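Local coordinates for secreted protein (Kutzneria albida DSM 43870, PDB 5M6Q) that probably catalyses protein cross-linking as a microbial transglutaminase, joining glutamine side chains to amine donors by acyl transfer, at residues T49-D57 with F217-D225; R167-Y175 with Y205-D213. All coordinates share one frame; numbering follows the deposited sequence.

Interaction 1. Residues T49-D57 with F217-D225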
loop_
_atom_site.group_PDB
_atom_site.type_symbol
_atom_site.label_atom_id
_atom_site.label_comp_id
_atom_site.label_asym_id
_atom_site.label_seq_id
_atom_site.Cartn_x
_atom_site.Cartn_y
_atom_site.Cartn_z
ATOM N N THR A 49 6.575 -0.569 3.022
ATOM C CA THR A 49 5.163 -0.927 3.147
ATOM C C THR A 49 4.981 -2.292 3.826
ATOM O O THR A 49 4.140 -2.429 4.704
ATOM C CB THR A 49 4.467 -0.920 1.762
ATOM O OG1 THR A 49 4.303 0.439 1.326
ATOM C CG2 THR A 49 3.110 -1.577 1.825
ATOM N N VAL A 50 5.788 -3.282 3.444
ATOM C CA VAL A 50 5.703 -4.608 4.053
ATOM C C VAL A 50 5.942 -4.517 5.547
ATOM O O VAL A 50 5.220 -5.116 6.344
ATOM C CB VAL A 50 6.705 -5.579 3.417
ATOM C CG1 VAL A 50 6.865 -6.840 4.289
ATOM C CG2 VAL A 50 6.277 -5.918 2.006
ATOM N N VAL A 51 6.945 -3.745 5.939
ATOM C CA VAL A 51 7.214 -3.613 7.360
ATOM C C VAL A 51 6.027 -2.954 8.072
ATOM O O VAL A 51 5.637 -3.371 9.159
ATOM C CB VAL A 51 8.507 -2.854 7.597
ATOM C CG1 VAL A 51 8.634 -2.453 9.070
ATOM C CG2 VAL A 51 9.687 -3.741 7.176
ATOM N N ASN A 52 5.416 -1.962 7.450
ATOM C CA ASN A 52 4.306 -1.283 8.109
ATOM C C ASN A 52 3.010 -2.106 8.186
ATOM O O ASN A 52 2.193 -1.872 9.062
ATOM C CB ASN A 52 4.033 0.058 7.428
ATOM C CG ASN A 52 5.071 1.110 7.788
ATOM O OD1 ASN A 52 5.789 0.977 8.777
ATOM N ND2 ASN A 52 5.159 2.156 6.980
ATOM N N LEU A 53 2.816 -3.064 7.288
ATOM C CA LEU A 53 1.663 -3.948 7.415
ATOM C C LEU A 53 1.797 -4.891 8.611
ATOM O O LEU A 53 0.792 -5.331 9.152
ATOM C CB LEU A 53 1.453 -4.749 6.139
ATOM C CG LEU A 53 1.043 -3.872 4.963
ATOM C CD1 LEU A 53 1.209 -4.624 3.667
ATOM C CD2 LEU A 53 -0.405 -3.416 5.143
ATOM N N ASN A 54 3.032 -5.189 9.018
ATOM C CA ASN A 54 3.277 -5.888 10.287
ATOM C C ASN A 54 2.692 -7.295 10.226
ATOM O O ASN A 54 2.168 -7.813 11.202
ATOM C CB ASN A 54 2.684 -5.102 11.471
ATOM C CG ASN A 54 3.153 -5.632 12.834
ATOM O OD1 ASN A 54 4.175 -6.306 12.926
ATOM N ND2 ASN A 54 2.406 -5.318 13.887
ATOM N N ARG A 55 2.787 -7.901 9.053
ATOM C CA ARG A 55 2.152 -9.181 8.799
ATOM C C ARG A 55 3.113 -10.212 8.261
ATOM O O ARG A 55 3.529 -10.146 7.099
ATOM C CB ARG A 55 1.005 -8.997 7.826
ATOM C CG ARG A 55 -0.238 -8.570 8.533
ATOM C CD ARG A 55 -1.339 -8.395 7.559
ATOM N NE ARG A 55 -1.579 -9.591 6.763
ATOM C CZ ARG A 55 -2.438 -9.623 5.753
ATOM N NH1 ARG A 55 -3.111 -8.519 5.448
ATOM N NH2 ARG A 55 -2.620 -10.736 5.056
ATOM N N GLU A 56 3.430 -11.187 9.105
ATOM C CA GLU A 56 4.433 -12.183 8.763
ATOM C C GLU A 56 3.991 -13.082 7.621
ATOM O O GLU A 56 4.822 -13.721 6.987
ATOM C CB GLU A 56 4.770 -13.022 9.987
ATOM C CG GLU A 56 3.600 -13.807 10.522
ATOM C CD GLU A 56 3.979 -14.621 11.739
ATOM O OE1 GLU A 56 4.818 -15.544 11.601
ATOM O OE2 GLU A 56 3.457 -14.309 12.831
ATOM N N ASP A 57 2.689 -13.127 7.351
ATOM C CA ASP A 57 2.169 -13.964 6.273
ATOM C C ASP A 57 2.362 -13.330 4.893
ATOM O O ASP A 57 2.036 -13.942 3.868
ATOM C CB ASP A 57 0.679 -14.264 6.494
ATOM C CG ASP A 57 -0.176 -13.005 6.558
ATOM O OD1 ASP A 57 0.232 -12.020 7.218
ATOM O OD2 ASP A 57 -1.268 -13.005 5.958
ATOM N N PHE A 217 -4.314 3.002 -5.598
ATOM C CA PHE A 217 -4.355 3.187 -4.173
ATOM C C PHE A 217 -5.006 1.945 -3.595
ATOM O O PHE A 217 -6.125 1.585 -3.961
ATOM C CB PHE A 217 -5.119 4.461 -3.816
ATOM C CG PHE A 217 -4.470 5.698 -4.348
ATOM C CD1 PHE A 217 -3.537 6.382 -3.584
ATOM C CD2 PHE A 217 -4.740 6.138 -5.628
ATOM C CE1 PHE A 217 -2.924 7.504 -4.079
ATOM C CE2 PHE A 217 -4.126 7.260 -6.127
ATOM C CZ PHE A 217 -3.219 7.939 -5.356
ATOM N N THR A 218 -4.292 1.311 -2.681
ATOM C CA THR A 218 -4.580 -0.055 -2.290
ATOM C C THR A 218 -4.861 -0.121 -0.817
ATOM O O THR A 218 -4.190 0.518 -0.010
ATOM C CB THR A 218 -3.402 -0.987 -2.652
ATOM O OG1 THR A 218 -3.180 -0.918 -4.063
ATOM C CG2 THR A 218 -3.686 -2.438 -2.242
ATOM N N VAL A 219 -5.885 -0.882 -0.474
ATOM C CA VAL A 219 -6.273 -1.068 0.907
ATOM C C VAL A 219 -5.881 -2.466 1.311
ATOM O O VAL A 219 -6.157 -3.421 0.586
ATOM C CB VAL A 219 -7.783 -0.841 1.093
ATOM C CG1 VAL A 219 -8.150 -0.953 2.566
ATOM C CG2 VAL A 219 -8.195 0.494 0.524
ATOM N N ALA A 220 -5.238 -2.592 2.462
ATOM C CA ALA A 220 -4.841 -3.897 2.972
ATOM C C ALA A 220 -4.921 -3.879 4.484
ATOM O O ALA A 220 -4.840 -2.815 5.111
ATOM C CB ALA A 220 -3.419 -4.259 2.514
ATOM N N PHE A 221 -5.081 -5.052 5.080
ATOM C CA PHE A 221 -5.106 -5.139 6.523
ATOM C C PHE A 221 -3.707 -5.141 7.083
ATOM O O PHE A 221 -2.834 -5.873 6.631
ATOM C CB PHE A 221 -5.888 -6.373 6.984
ATOM C CG PHE A 221 -7.370 -6.170 6.922
ATOM C CD1 PHE A 221 -7.976 -5.250 7.755
ATOM C CD2 PHE A 221 -8.148 -6.851 5.998
ATOM C CE1 PHE A 221 -9.329 -5.035 7.701
ATOM C CE2 PHE A 221 -9.512 -6.645 5.941
ATOM C CZ PHE A 221 -10.103 -5.727 6.791
ATOM N N ALA A 222 -3.492 -4.261 8.041
ATOM C CA ALA A 222 -2.256 -4.251 8.797
ATOM C C ALA A 222 -2.557 -4.819 10.178
ATOM O O ALA A 222 -3.688 -4.753 10.656
ATOM C CB ALA A 222 -1.679 -2.837 8.896
ATOM N N LYS A 223 -1.550 -5.381 10.822
ATOM C CA LYS A 223 -1.727 -5.809 12.200
ATOM C C LYS A 223 -1.300 -4.672 13.137
ATOM O O LYS A 223 -0.196 -4.149 13.014
ATOM C CB LYS A 223 -0.927 -7.077 12.464
ATOM C CG LYS A 223 -1.073 -7.593 13.880
ATOM C CD LYS A 223 -0.182 -8.796 14.129
ATOM C CE LYS A 223 0.004 -9.037 15.621
ATOM N NZ LYS A 223 0.770 -10.288 15.851
ATOM N N LYS A 224 -2.190 -4.272 14.046
ATOM C CA LYS A 224 -1.884 -3.256 15.055
ATOM C C LYS A 224 -0.678 -3.633 15.915
ATOM O O LYS A 224 -0.290 -4.801 15.977
ATOM C CB LYS A 224 -3.082 -3.030 15.974
ATOM C CG LYS A 224 -4.299 -2.421 15.329
ATOM C CD LYS A 224 -5.469 -2.516 16.299
ATOM C CE LYS A 224 -6.793 -2.251 15.620
ATOM N NZ LYS A 224 -7.942 -2.496 16.540
ATOM N N ASP A 225 -0.097 -2.637 16.582
ATOM C CA ASP A 225 0.955 -2.875 17.575
ATOM C C ASP A 225 0.415 -3.667 18.751
ATOM O O ASP A 225 -0.586 -3.260 19.338
ATOM C CB ASP A 225 1.530 -1.559 18.091
ATOM C CG ASP A 225 2.142 -0.726 16.999
ATOM O OD1 ASP A 225 2.667 -1.326 16.036
ATOM O OD2 ASP A 225 2.100 0.523 17.101
ATOM O OXT ASP A 225 0.960 -4.698 19.149
HETATM O O HOH W 1 -5.295 -7.317 3.516
#
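K223 N donates to L53 O over 2.9 Å where helix 49-53 ends against strand 217-223, the two short axes approaching to 8.0 Å at 62°. The contact is a worked example of how a helix terminus can be tied to a sheet by its last carbonyl and the residues that follow. L53 O also draws a CA-H contact from A222. The leucine itself lays CD2 alongside the strand, 4.0 Å from A222 CB and close to A220 CB, with W177 of strand 174-179 as a further neighbour.

N54 turns the chain out of the helix with positive phi, and its amide reaches the next strand carbonyl: ND2 bonds K223 O at 3.0 Å, coming from above the carbonyl plane, 52° out of it.

R55 works as a three-way clamp. Its chain bends at chi3 (56°), placing NH1 2.9 Å from F221 O while the other edge of the guanidinium grips D57 side-on, NE to OD1 at 3.1 Å and NH2 to OD2 at 2.8 Å in a salt bridge. A water accepts from both R55 NH1 and F221 N, so backbone acceptor and donor of F221 are both engaged. With a leucine in place of R55, D57 would probably be left without its ionic mate and F221 O without its side-chain donor.

Because all these partners lie near the guanidinium plane, the group is fixed in rotation as well as position, and the polar links that hold the loop after the helix run largely through the strand backbone.

Interaction 2. Residues R167-Y175 with Y205-D213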
loop_
_atom_site.group_PDB
_atom_site.type_symbol
_atom_site.label_atom_id
_atom_site.label_comp_id
_atom_site.label_asym_id
_atom_site.label_seq_id
_atom_site.Cartn_x
_atom_site.Cartn_y
_atom_site.Cartn_z
ATOM N N ARG A 167 9.095 -1.548 -17.067
ATOM C CA ARG A 167 9.432 -0.962 -18.351
ATOM C C ARG A 167 10.938 -1.171 -18.589
ATOM O O ARG A 167 11.751 -0.812 -17.741
ATOM C CB ARG A 167 9.072 0.517 -18.390
ATOM C CG ARG A 167 9.381 1.142 -19.739
ATOM C CD ARG A 167 8.979 2.573 -19.832
ATOM N NE ARG A 167 9.239 3.052 -21.183
ATOM C CZ ARG A 167 9.433 4.320 -21.517
ATOM N NH1 ARG A 167 9.396 5.271 -20.592
ATOM N NH2 ARG A 167 9.659 4.628 -22.787
ATOM N N PRO A 168 11.306 -1.783 -19.724
ATOM C CA PRO A 168 12.723 -2.097 -19.986
ATOM C C PRO A 168 13.619 -0.870 -19.795
ATOM O O PRO A 168 13.349 0.175 -20.390
ATOM C CB PRO A 168 12.728 -2.551 -21.449
ATOM C CG PRO A 168 11.305 -2.953 -21.744
ATOM C CD PRO A 168 10.433 -2.101 -20.870
ATOM N N GLY A 169 14.632 -0.988 -18.943
ATOM C CA GLY A 169 15.503 0.135 -18.625
ATOM C C GLY A 169 15.079 1.004 -17.445
ATOM O O GLY A 169 15.742 1.996 -17.137
ATOM N N TYR A 170 13.989 0.634 -16.777
ATOM C CA TYR A 170 13.476 1.403 -15.645
ATOM C C TYR A 170 13.230 0.520 -14.416
ATOM O O TYR A 170 13.408 -0.696 -14.465
ATOM C CB TYR A 170 12.199 2.148 -16.061
ATOM C CG TYR A 170 12.509 3.215 -17.087
ATOM C CD1 TYR A 170 13.016 4.442 -16.694
ATOM C CD2 TYR A 170 12.354 2.977 -18.441
ATOM C CE1 TYR A 170 13.343 5.412 -17.615
ATOM C CE2 TYR A 170 12.677 3.950 -19.380
ATOM C CZ TYR A 170 13.173 5.165 -18.952
ATOM O OH TYR A 170 13.497 6.147 -19.859
ATOM N N VAL A 171 12.855 1.141 -13.304
ATOM C CA VAL A 171 12.561 0.404 -12.072
ATOM C C VAL A 171 11.160 -0.216 -12.183
ATOM O O VAL A 171 10.269 0.387 -12.782
ATOM C CB VAL A 171 12.679 1.326 -10.839
ATOM C CG1 VAL A 171 12.423 0.563 -9.550
ATOM C CG2 VAL A 171 14.054 1.986 -10.802
ATOM N N ASN A 172 10.959 -1.403 -11.611
ATOM C CA ASN A 172 9.672 -2.095 -11.746
ATOM C C ASN A 172 8.504 -1.334 -11.098
ATOM O O ASN A 172 7.434 -1.203 -11.694
ATOM C CB ASN A 172 9.752 -3.515 -11.162
ATOM C CG ASN A 172 10.493 -3.576 -9.828
ATOM O OD1 ASN A 172 10.674 -2.567 -9.140
ATOM N ND2 ASN A 172 10.928 -4.771 -9.459
ATOM N N PHE A 173 8.709 -0.815 -9.895
ATOM C CA PHE A 173 7.595 -0.217 -9.183
ATOM C C PHE A 173 8.032 0.845 -8.182
ATOM O O PHE A 173 9.213 1.000 -7.902
ATOM C CB PHE A 173 6.793 -1.313 -8.462
ATOM C CG PHE A 173 7.645 -2.270 -7.669
ATOM C CD1 PHE A 173 8.409 -1.825 -6.597
ATOM C CD2 PHE A 173 7.681 -3.614 -8.000
ATOM C CE1 PHE A 173 9.194 -2.704 -5.861
ATOM C CE2 PHE A 173 8.471 -4.503 -7.271
ATOM C CZ PHE A 173 9.223 -4.041 -6.197
ATOM N N ASP A 174 7.056 1.572 -7.650
ATOM C CA ASP A 174 7.251 2.284 -6.401
ATOM C C ASP A 174 6.070 1.926 -5.504
ATOM O O ASP A 174 4.959 1.655 -5.991
ATOM C CB ASP A 174 7.358 3.803 -6.614
ATOM C CG ASP A 174 8.150 4.508 -5.493
ATOM O OD1 ASP A 174 8.519 3.859 -4.488
ATOM O OD2 ASP A 174 8.415 5.720 -5.614
ATOM N N TYR A 175 6.336 1.869 -4.208
ATOM C CA TYR A 175 5.311 1.719 -3.177
ATOM C C TYR A 175 5.405 2.881 -2.237
ATOM O O TYR A 175 6.499 3.211 -1.790
ATOM C CB TYR A 175 5.509 0.435 -2.372
ATOM C CG TYR A 175 5.113 -0.801 -3.117
ATOM C CD1 TYR A 175 5.976 -1.388 -4.037
ATOM C CD2 TYR A 175 3.870 -1.376 -2.914
ATOM C CE1 TYR A 175 5.597 -2.538 -4.740
ATOM C CE2 TYR A 175 3.487 -2.524 -3.608
ATOM C CZ TYR A 175 4.355 -3.097 -4.512
ATOM O OH TYR A 175 3.965 -4.228 -5.196
ATOM N N TYR A 205 5.206 12.194 -4.708
ATOM C CA TYR A 205 5.225 10.749 -4.876
ATOM C C TYR A 205 4.619 10.353 -6.238
ATOM O O TYR A 205 5.084 9.418 -6.885
ATOM C CB TYR A 205 4.476 10.046 -3.730
ATOM C CG TYR A 205 4.392 8.557 -3.982
ATOM C CD1 TYR A 205 5.519 7.750 -3.832
ATOM C CD2 TYR A 205 3.220 7.972 -4.449
ATOM C CE1 TYR A 205 5.462 6.383 -4.091
ATOM C CE2 TYR A 205 3.156 6.606 -4.715
ATOM C CZ TYR A 205 4.285 5.827 -4.533
ATOM O OH TYR A 205 4.245 4.477 -4.814
ATOM N N SER A 206 3.608 11.094 -6.681
ATOM C CA SER A 206 2.858 10.757 -7.894
ATOM C C SER A 206 3.373 11.425 -9.179
ATOM O O SER A 206 2.808 11.223 -10.255
ATOM C CB SER A 206 1.380 11.140 -7.713
ATOM O OG SER A 206 0.843 10.622 -6.506
ATOM N N ARG A 207 4.416 12.235 -9.072
ATOM C CA ARG A 207 4.887 13.026 -10.215
ATOM C C ARG A 207 5.211 12.175 -11.465
ATOM O O ARG A 207 5.613 11.024 -11.349
ATOM C CB ARG A 207 6.113 13.841 -9.803
ATOM C CG ARG A 207 7.362 13.024 -9.653
ATOM C CD ARG A 207 8.464 13.800 -8.949
ATOM N NE ARG A 207 9.697 13.024 -8.952
ATOM C CZ ARG A 207 9.931 11.977 -8.168
ATOM N NH1 ARG A 207 9.016 11.575 -7.291
ATOM N NH2 ARG A 207 11.084 11.329 -8.264
ATOM N N PRO A 208 5.017 12.750 -12.663
ATOM C CA PRO A 208 5.294 12.072 -13.932
ATOM C C PRO A 208 6.705 11.516 -13.986
ATOM O O PRO A 208 7.657 12.211 -13.653
ATOM C CB PRO A 208 5.107 13.186 -14.970
ATOM C CG PRO A 208 4.153 14.124 -14.325
ATOM C CD PRO A 208 4.517 14.122 -12.880
ATOM N N LEU A 209 6.827 10.255 -14.370
ATOM C CA LEU A 209 8.122 9.591 -14.433
ATOM C C LEU A 209 8.125 8.654 -15.625
ATOM O O LEU A 209 7.077 8.121 -16.000
ATOM C CB LEU A 209 8.398 8.825 -13.133
ATOM C CG LEU A 209 8.714 9.636 -11.875
ATOM C CD1 LEU A 209 8.854 8.708 -10.676
ATOM C CD2 LEU A 209 9.987 10.458 -12.063
ATOM N N GLN A 210 9.292 8.447 -16.227
ATOM C CA GLN A 210 9.387 7.549 -17.374
ATOM C C GLN A 210 9.120 6.097 -16.963
ATOM O O GLN A 210 8.721 5.291 -17.786
ATOM C CB GLN A 210 10.772 7.648 -18.038
ATOM C CG GLN A 210 11.052 8.947 -18.822
ATOM C CD GLN A 210 10.059 9.193 -19.951
ATOM O OE1 GLN A 210 9.655 8.270 -20.660
ATOM N NE2 GLN A 210 9.655 10.442 -20.114
ATOM N N ASP A 211 9.384 5.769 -15.702
ATOM C CA ASP A 211 9.294 4.392 -15.217
ATOM C C ASP A 211 7.875 3.846 -15.272
ATOM O O ASP A 211 7.670 2.669 -15.568
ATOM C CB ASP A 211 9.788 4.283 -13.760
ATOM C CG ASP A 211 11.162 4.885 -13.549
ATOM O OD1 ASP A 211 11.304 6.132 -13.623
ATOM O OD2 ASP A 211 12.097 4.111 -13.271
ATOM N N PHE A 212 6.902 4.702 -14.966
ATOM C CA PHE A 212 5.554 4.256 -14.617
ATOM C C PHE A 212 4.443 4.939 -15.409
ATOM O O PHE A 212 4.512 6.133 -15.642
ATOM C CB PHE A 212 5.288 4.524 -13.136
ATOM C CG PHE A 212 6.402 4.112 -12.230
ATOM C CD1 PHE A 212 6.876 2.800 -12.244
ATOM C CD2 PHE A 212 6.955 5.028 -11.341
ATOM C CE1 PHE A 212 7.908 2.416 -11.413
ATOM C CE2 PHE A 212 7.979 4.657 -10.484
ATOM C CZ PHE A 212 8.464 3.349 -10.519
ATOM N N ASP A 213 3.389 4.213 -15.774
ATOM C CA ASP A 213 2.238 4.901 -16.364
ATOM C C ASP A 213 0.920 4.570 -15.652
ATOM O O ASP A 213 -0.156 4.993 -16.080
ATOM C CB ASP A 213 2.133 4.607 -17.869
ATOM C CG ASP A 213 1.953 3.131 -18.190
ATOM O OD1 ASP A 213 2.186 2.264 -17.318
ATOM O OD2 ASP A 213 1.579 2.834 -19.347
HETATM O O HOH W 2 8.748 0.314 -14.884
HETATM O O HOH W 3 9.009 7.930 -23.010
HETATM O O HOH W 4 11.794 6.950 -21.721
HETATM O O HOH W 5 7.645 8.009 -6.798
#
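R167 and Q210 lie side by side, and one nitrogen makes both polar links: R167 NH1 donates to Q210 O at 2.9 Å and to Q210 OE1 at 3.0 Å, each acceptor close to the guanidinium plane. Two loops of the microbial transglutaminase fold meet here beyond the ends of inner strands 174-179 and 214-223, a type II beta turn from R167 to Y170 and the irregular segment between helix 202-205 and strand 214-223. The bend of Q210 at chi2 (-59°) turns OE1 to the same side as the residue's own carbonyl, so that NH1 reaches both.

Y170 packs against the same glutamine, its CE1 3.4 Å from Q210 CB, and the Y170 and D211 side chains cross at about a right angle, D211 OD2 lying at the edge of the ring. D211 OD2 accepts from V171 N at 3.1 Å through its anti lone pair. F212 rests the end of its ring on the backbone of 171-174, CZ lying 3.5 Å from F173 C. Farther along, D174 and Y205 approach from opposite directions, and D174 OD2 comes within 3.4 Å of Y205 CE1.

A second shell sets these groups. Y170 CE2 sits over a face of the R167 guanidinium, D211 CB lies over the centre of the F212 ring, and one water joins R167 N, V171 O and D211 O. D174 OD2 also bonds H187 ND1, and Y205 meets the H187 ring edge-to-face; the D174-H187 pairing is consistent with the Asp-His part of the catalytic set known in this family. Between the two loops, a water donates to D174 OD2 at 2.7 Å and to Y205 O.

How the interactions relate
Interactions 1 and 2 show how one sheet can organise separate contacts. Their centres are 23 Å apart, yet both reach the same antiparallel sheet: 49-57 meets strand 214-223, and the segment 167-175 leads into strand 174-179, with strand 122-131 between the two. Along the chain both segments of interaction 2 fall between those of interaction 1. The two contacts meet where T49 OG1 lies 3.9 Å from Y175 CB. Interaction 2 carries D174, which pairs with H187 in what is probably the active site. Interaction 1 bears on that region at most indirectly, fixing the far, C-terminal end of the helix whose first turn follows the modified C45.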